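Local coordinates for ABC transporter substrate-binding protein-branched chain amino acid transport (Streptococcus pneumoniae, PDB 4GNR) that binds isoleucine and probably delivers branched-chain amino acids to an ABC importer as its extracellular substrate-binding protein, at residues T96-D110 and Q116-Q129. Numbering follows the deposited sequence. Where two conformers were deposited one is given.
With ILE (isoleucine), chain B.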
loop_
_atom_site.group_PDB
_atom_site.type_symbol
_atom_site.label_atom_id
_atom_site.label_comp_id
_atom_site.label_asym_id
_atom_site.label_seq_id
_atom_site.Cartn_x
_atom_site.Cartn_y
_atom_site.Cartn_z
ATOM N N THR A 96 19.937 -5.035 5.984
ATOM C CA THR A 96 20.496 -6.379 6.113
ATOM C C THR A 96 21.960 -6.356 6.568
ATOM O O THR A 96 22.370 -7.168 7.401
ATOM C CB THR A 96 20.325 -7.136 4.801
ATOM O OG1 THR A 96 18.926 -7.227 4.512
ATOM C CG2 THR A 96 20.916 -8.535 4.897
ATOM N N LYS A 97 22.740 -5.445 6.007
ATOM C CA LYS A 97 24.153 -5.339 6.385
ATOM C C LYS A 97 24.349 -5.130 7.868
ATOM O O LYS A 97 25.320 -5.610 8.443
ATOM C CB LYS A 97 24.862 -4.225 5.614
ATOM C CG LYS A 97 25.156 -4.627 4.183
ATOM C CD LYS A 97 25.945 -3.616 3.399
ATOM C CE LYS A 97 25.167 -2.368 3.230
ATOM N NZ LYS A 97 25.847 -1.378 2.356
ATOM N N ALA A 98 23.427 -4.394 8.470
ATOM C CA ALA A 98 23.463 -4.085 9.907
ATOM C C ALA A 98 22.699 -5.106 10.746
ATOM O O ALA A 98 22.647 -4.983 11.964
ATOM C CB ALA A 98 22.918 -2.703 10.179
ATOM N N GLY A 99 22.083 -6.096 10.102
ATOM C CA GLY A 99 21.301 -7.109 10.819
ATOM C C GLY A 99 20.068 -6.537 11.517
ATOM O O GLY A 99 19.684 -6.998 12.607
ATOM N N VAL A 100 19.430 -5.550 10.876
ATOM C CA VAL A 100 18.243 -4.889 11.407
ATOM C C VAL A 100 17.023 -5.264 10.556
ATOM O O VAL A 100 17.034 -5.055 9.359
ATOM C CB VAL A 100 18.454 -3.348 11.428
ATOM C CG1 VAL A 100 17.166 -2.652 11.845
ATOM C CG2 VAL A 100 19.599 -2.981 12.354
ATOM N N PRO A 101 15.952 -5.783 11.182
ATOM C CA PRO A 101 14.778 -6.100 10.386
ATOM C C PRO A 101 14.064 -4.824 9.917
ATOM O O PRO A 101 13.931 -3.852 10.656
ATOM C CB PRO A 101 13.902 -6.910 11.362
ATOM C CG PRO A 101 14.286 -6.381 12.724
ATOM C CD PRO A 101 15.768 -6.076 12.616
ATOM N N LEU A 102 13.550 -4.912 8.697
ATOM C CA LEU A 102 12.797 -3.850 8.059
ATOM C C LEU A 102 11.462 -4.443 7.633
ATOM O O LEU A 102 11.427 -5.494 6.968
ATOM C CB LEU A 102 13.582 -3.277 6.879
ATOM C CG LEU A 102 12.958 -2.055 6.171
ATOM C CD1 LEU A 102 14.042 -1.133 5.616
ATOM C CD2 LEU A 102 11.963 -2.443 5.102
ATOM N N ILE A 103 10.375 -3.782 8.041
ATOM C CA ILE A 103 9.048 -4.207 7.641
ATOM C C ILE A 103 8.411 -3.114 6.800
ATOM O O ILE A 103 8.273 -1.959 7.244
ATOM C CB ILE A 103 8.140 -4.610 8.852
ATOM C CG1 ILE A 103 6.767 -5.075 8.353
ATOM C CG2 ILE A 103 8.020 -3.508 9.908
ATOM C CD1 ILE A 103 5.982 -5.841 9.412
ATOM N N SER A 104 8.063 -3.456 5.559
ATOM C CA SER A 104 7.254 -2.565 4.733
ATOM C C SER A 104 5.792 -2.955 4.935
ATOM O O SER A 104 5.419 -4.112 4.671
ATOM C CB SER A 104 7.540 -2.666 3.245
ATOM O OG SER A 104 6.557 -1.919 2.540
ATOM N N PRO A 105 4.951 -2.031 5.398
ATOM C CA PRO A 105 3.545 -2.396 5.558
ATOM C C PRO A 105 2.828 -2.737 4.250
ATOM O O PRO A 105 1.845 -3.471 4.270
ATOM C CB PRO A 105 2.928 -1.090 6.147
ATOM C CG PRO A 105 4.090 -0.390 6.828
ATOM C CD PRO A 105 5.253 -0.677 5.892
ATOM N N SER A 106 3.361 -2.215 3.133
ATOM C CA SER A 106 2.552 -2.096 1.916
ATOM C C SER A 106 3.229 -2.341 0.586
ATOM O O SER A 106 2.563 -2.197 -0.442
ATOM C CB SER A 106 1.971 -0.654 1.914
ATOM O OG SER A 106 3.020 0.301 2.108
ATOM N N ALA A 107 4.501 -2.740 0.566
ATOM C CA ALA A 107 5.204 -2.980 -0.724
ATOM C C ALA A 107 4.714 -4.322 -1.289
ATOM O O ALA A 107 4.987 -5.371 -0.718
ATOM C CB ALA A 107 6.698 -2.971 -0.523
ATOM N N THR A 108 4.043 -4.265 -2.436
ATOM C CA THR A 108 3.374 -5.415 -3.037
ATOM C C THR A 108 4.158 -6.136 -4.125
ATOM O O THR A 108 3.677 -7.146 -4.665
ATOM C CB THR A 108 2.003 -4.962 -3.609
ATOM O OG1 THR A 108 2.225 -3.866 -4.509
ATOM C CG2 THR A 108 1.037 -4.527 -2.508
ATOM N N GLN A 109 5.358 -5.696 -4.459
ATOM C CA GLN A 109 6.117 -6.343 -5.542
ATOM C C GLN A 109 6.307 -7.825 -5.307
ATOM O O GLN A 109 6.724 -8.259 -4.243
ATOM C CB GLN A 109 7.481 -5.653 -5.698
ATOM C CG GLN A 109 8.449 -6.277 -6.696
ATOM C CD GLN A 109 9.766 -5.491 -6.759
ATOM O OE1 GLN A 109 9.743 -4.265 -6.914
ATOM N NE2 GLN A 109 10.915 -6.198 -6.676
ATOM N N ASP A 110 5.947 -8.664 -6.279
ATOM C CA ASP A 110 6.167 -10.080 -6.050
ATOM C C ASP A 110 7.646 -10.352 -5.940
ATOM O O ASP A 110 8.488 -9.695 -6.557
ATOM C CB ASP A 110 5.605 -11.004 -7.130
ATOM C CG ASP A 110 4.103 -11.031 -7.163
ATOM O OD1 ASP A 110 3.554 -12.083 -6.757
ATOM O OD2 ASP A 110 3.472 -10.006 -7.476
ATOM N N GLN A 116 15.377 -12.980 1.771
ATOM C CA GLN A 116 15.669 -11.786 2.583
ATOM C C GLN A 116 15.394 -12.054 4.039
ATOM O O GLN A 116 14.269 -11.883 4.510
ATOM C CB GLN A 116 14.816 -10.618 2.074
ATOM C CG GLN A 116 15.070 -10.212 0.633
ATOM C CD GLN A 116 16.338 -9.426 0.407
ATOM O OE1 GLN A 116 17.155 -9.244 1.306
ATOM N NE2 GLN A 116 16.517 -8.948 -0.813
ATOM N N ASP A 117 16.409 -12.450 4.781
ATOM C CA ASP A 117 16.152 -12.796 6.157
ATOM C C ASP A 117 15.754 -11.573 7.018
ATOM O O ASP A 117 15.186 -11.763 8.090
ATOM C CB ASP A 117 17.352 -13.526 6.722
ATOM C CG ASP A 117 16.999 -14.390 7.893
ATOM O OD1 ASP A 117 15.912 -15.003 7.867
ATOM O OD2 ASP A 117 17.832 -14.514 8.798
ATOM N N TYR A 118 16.043 -10.345 6.553
ATOM C CA TYR A 118 15.713 -9.143 7.310
ATOM C C TYR A 118 14.566 -8.323 6.746
ATOM O O TYR A 118 14.350 -7.211 7.219
ATOM C CB TYR A 118 16.975 -8.287 7.535
ATOM C CG TYR A 118 17.916 -8.970 8.511
ATOM C CD1 TYR A 118 17.768 -8.765 9.871
ATOM C CD2 TYR A 118 18.888 -9.868 8.097
ATOM C CE1 TYR A 118 18.553 -9.410 10.795
ATOM C CE2 TYR A 118 19.711 -10.530 9.031
ATOM C CZ TYR A 118 19.513 -10.291 10.371
ATOM O OH TYR A 118 20.299 -10.933 11.308
ATOM N N LEU A 119 13.836 -8.829 5.761
ATOM C CA LEU A 119 12.695 -8.109 5.208
ATOM C C LEU A 119 11.390 -8.831 5.541
ATOM O O LEU A 119 11.294 -10.056 5.416
ATOM C CB LEU A 119 12.785 -7.976 3.692
ATOM C CG LEU A 119 11.687 -7.127 3.025
ATOM C CD1 LEU A 119 11.725 -5.681 3.491
ATOM C CD2 LEU A 119 11.830 -7.192 1.512
ATOM N N PHE A 120 10.392 -8.037 5.926
ATOM C CA PHE A 120 9.037 -8.507 6.179
ATOM C C PHE A 120 8.081 -7.625 5.391
ATOM O O PHE A 120 8.305 -6.412 5.293
ATOM C CB PHE A 120 8.687 -8.471 7.671
ATOM C CG PHE A 120 9.566 -9.386 8.468
ATOM C CD1 PHE A 120 10.846 -8.993 8.848
ATOM C CD2 PHE A 120 9.158 -10.678 8.771
ATOM C CE1 PHE A 120 11.697 -9.863 9.514
ATOM C CE2 PHE A 120 10.001 -11.547 9.441
ATOM C CZ PHE A 120 11.266 -11.137 9.821
ATOM N N ILE A 121 7.006 -8.208 4.870
ATOM C CA ILE A 121 6.007 -7.480 4.072
ATOM C C ILE A 121 4.639 -7.695 4.705
ATOM O O ILE A 121 4.211 -8.829 4.894
ATOM C CB ILE A 121 6.023 -7.932 2.604
ATOM C CG1 ILE A 121 7.361 -7.625 1.935
ATOM C CG2 ILE A 121 4.869 -7.318 1.842
ATOM C CD1 ILE A 121 7.653 -6.202 1.793
ATOM N N GLY A 122 3.940 -6.604 5.001
ATOM C CA GLY A 122 2.652 -6.699 5.676
ATOM C C GLY A 122 1.416 -6.910 4.822
ATOM O O GLY A 122 0.340 -7.083 5.362
ATOM N N THR A 123 1.594 -6.931 3.511
ATOM C CA THR A 123 0.476 -6.921 2.565
ATOM C C THR A 123 0.535 -8.036 1.520
ATOM O O THR A 123 1.398 -8.922 1.546
ATOM C CB THR A 123 0.456 -5.492 1.892
ATOM O OG1 THR A 123 -0.778 -5.315 1.194
ATOM C CG2 THR A 123 1.646 -5.306 0.978
ATOM N N PHE A 124 -0.447 -8.016 0.621
ATOM C CA PHE A 124 -0.545 -8.937 -0.494
ATOM C C PHE A 124 0.420 -8.510 -1.631
ATOM O O PHE A 124 1.139 -7.516 -1.519
ATOM C CB PHE A 124 -2.020 -9.073 -0.941
ATOM C CG PHE A 124 -2.754 -7.744 -1.062
ATOM C CD1 PHE A 124 -3.864 -7.489 -0.271
ATOM C CD2 PHE A 124 -2.326 -6.748 -1.935
ATOM C CE1 PHE A 124 -4.545 -6.268 -0.361
ATOM C CE2 PHE A 124 -2.987 -5.511 -2.001
ATOM C CZ PHE A 124 -4.083 -5.275 -1.208
ATOM N N GLN A 125 0.424 -9.269 -2.723
ATOM C CA GLN A 125 1.336 -9.035 -3.857
ATOM C C GLN A 125 0.624 -8.648 -5.142
ATOM O O GLN A 125 -0.605 -8.821 -5.298
ATOM C CB GLN A 125 2.282 -10.237 -4.088
ATOM C CG GLN A 125 3.460 -10.335 -3.107
ATOM C CD GLN A 125 3.038 -10.544 -1.672
ATOM O OE1 GLN A 125 2.326 -11.501 -1.352
ATOM N NE2 GLN A 125 3.503 -9.686 -0.789
ATOM N N ASP A 126 1.413 -8.146 -6.092
ATOM C CA ASP A 126 0.874 -7.661 -7.370
ATOM C C ASP A 126 0.253 -8.754 -8.220
ATOM O O ASP A 126 -0.741 -8.482 -8.906
ATOM C CB ASP A 126 1.942 -6.896 -8.122
ATOM C CG ASP A 126 2.343 -5.621 -7.395
ATOM O OD1 ASP A 126 1.501 -5.060 -6.665
ATOM O OD2 ASP A 126 3.502 -5.202 -7.565
ATOM N N SER A 127 0.794 -9.959 -8.193
ATOM C CA SER A 127 0.194 -11.047 -8.972
ATOM C C SER A 127 -1.257 -11.267 -8.509
ATOM O O SER A 127 -2.188 -11.344 -9.319
ATOM C CB SER A 127 1.026 -12.304 -8.815
ATOM O OG SER A 127 1.148 -12.634 -7.449
ATOM N N PHE A 128 -1.423 -11.326 -7.195
ATOM C CA PHE A 128 -2.724 -11.474 -6.514
ATOM C C PHE A 128 -3.644 -10.320 -6.959
ATOM O O PHE A 128 -4.808 -10.554 -7.311
ATOM C CB PHE A 128 -2.408 -11.483 -5.005
ATOM C CG PHE A 128 -3.553 -11.315 -4.028
ATOM C CD1 PHE A 128 -4.046 -12.379 -3.298
ATOM C CD2 PHE A 128 -4.021 -10.055 -3.712
ATOM C CE1 PHE A 128 -5.015 -12.177 -2.319
ATOM C CE2 PHE A 128 -4.961 -9.863 -2.730
ATOM C CZ PHE A 128 -5.450 -10.938 -2.030
ATOM N N GLN A 129 -3.140 -9.075 -6.964
ATOM C CA GLN A 129 -3.958 -7.948 -7.392
ATOM C C GLN A 129 -4.441 -8.085 -8.844
ATOM O O GLN A 129 -5.604 -7.837 -9.156
ATOM C CB GLN A 129 -3.249 -6.609 -7.226
ATOM C CG GLN A 129 -2.904 -6.280 -5.784
ATOM C CD GLN A 129 -2.622 -4.798 -5.612
ATOM O OE1 GLN A 129 -3.542 -3.981 -5.623
ATOM N NE2 GLN A 129 -1.362 -4.446 -5.418
HETATM N N ILE B . 1.662 -1.407 -3.186
HETATM C CA ILE B . 2.329 -0.208 -3.766
HETATM C C ILE B . 3.824 -0.481 -3.891
HETATM O O ILE B . 4.548 0.408 -4.387
HETATM C CB ILE B . 1.906 1.127 -3.080
HETATM C CG1 ILE B . 1.958 1.011 -1.574
HETATM C CG2 ILE B . 0.425 1.673 -3.482
HETATM C CD1 ILE B . 1.639 2.318 -0.885
HETATM O OXT ILE B . 4.243 -1.598 -3.526
HETATM O O HOH W 1 17.446 -9.460 4.089
HETATM O O HOH W 2 19.302 -7.573 1.085
HETATM O O HOH W 3 20.998 -9.239 13.491
HETATM O O HOH W 4 -0.386 -2.694 0.111
HETATM O O HOH W 5 5.718 -7.878 -1.697
#
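Leu102 to Ser104 pair with Leu119 to Ile121 as parallel strands at one edge of the five-stranded sheet of the first lobe, and the loops that follow lead to the isoleucine pocket. Four backbone bonds join the strands, from Leu102 N to Tyr118 O (2.8 Å) through to Gly122 N to Ser104 O (2.9 Å). On one face, Leu102 CD2 meets Leu119 CD1 at 3.6 Å, the two side chains pointing the same way. On the other, Ile103 CG1 rests on Phe120 CB, the side chains nearly perpendicular. Before the strands, Gly99, just after helix 85-97 in a Schellman motif, lays its CA over a face of the Tyr118 ring, a CH-pi contact 3.9 Å from the centroid. A water links Tyr118 OH to Gly99 O.

Beyond the strands, Thr108 OG1 donates to Asp126 OD1 (2.6 Å), on its syn side but 29° out of the carboxylate plane. The same OG1 accepts from the isoleucine N at 2.8 Å. Thr108 chi1 of 55° lets OG1 reach both, while CG2 lies against Phe124 O, a buried oxygen without a hydrogen-bond partner. Thr108 O takes the N-H of Asp126 in the first turn of helix 126-139. In the conformers given, Asp110 OD1 accepts from Ser127 OG and OD2 from Ser127 N.

Ser106 O also accepts from the ligand N, and Thr108 N donates to its OXT. Tyr205, Ser85 and Asp229 hydrogen-bond it too. Asp126 is thus second-shell: its bond probably orients the Thr108 hydroxyl to accept from the ligand's ammonium group, and its negative charge probably favours that cation.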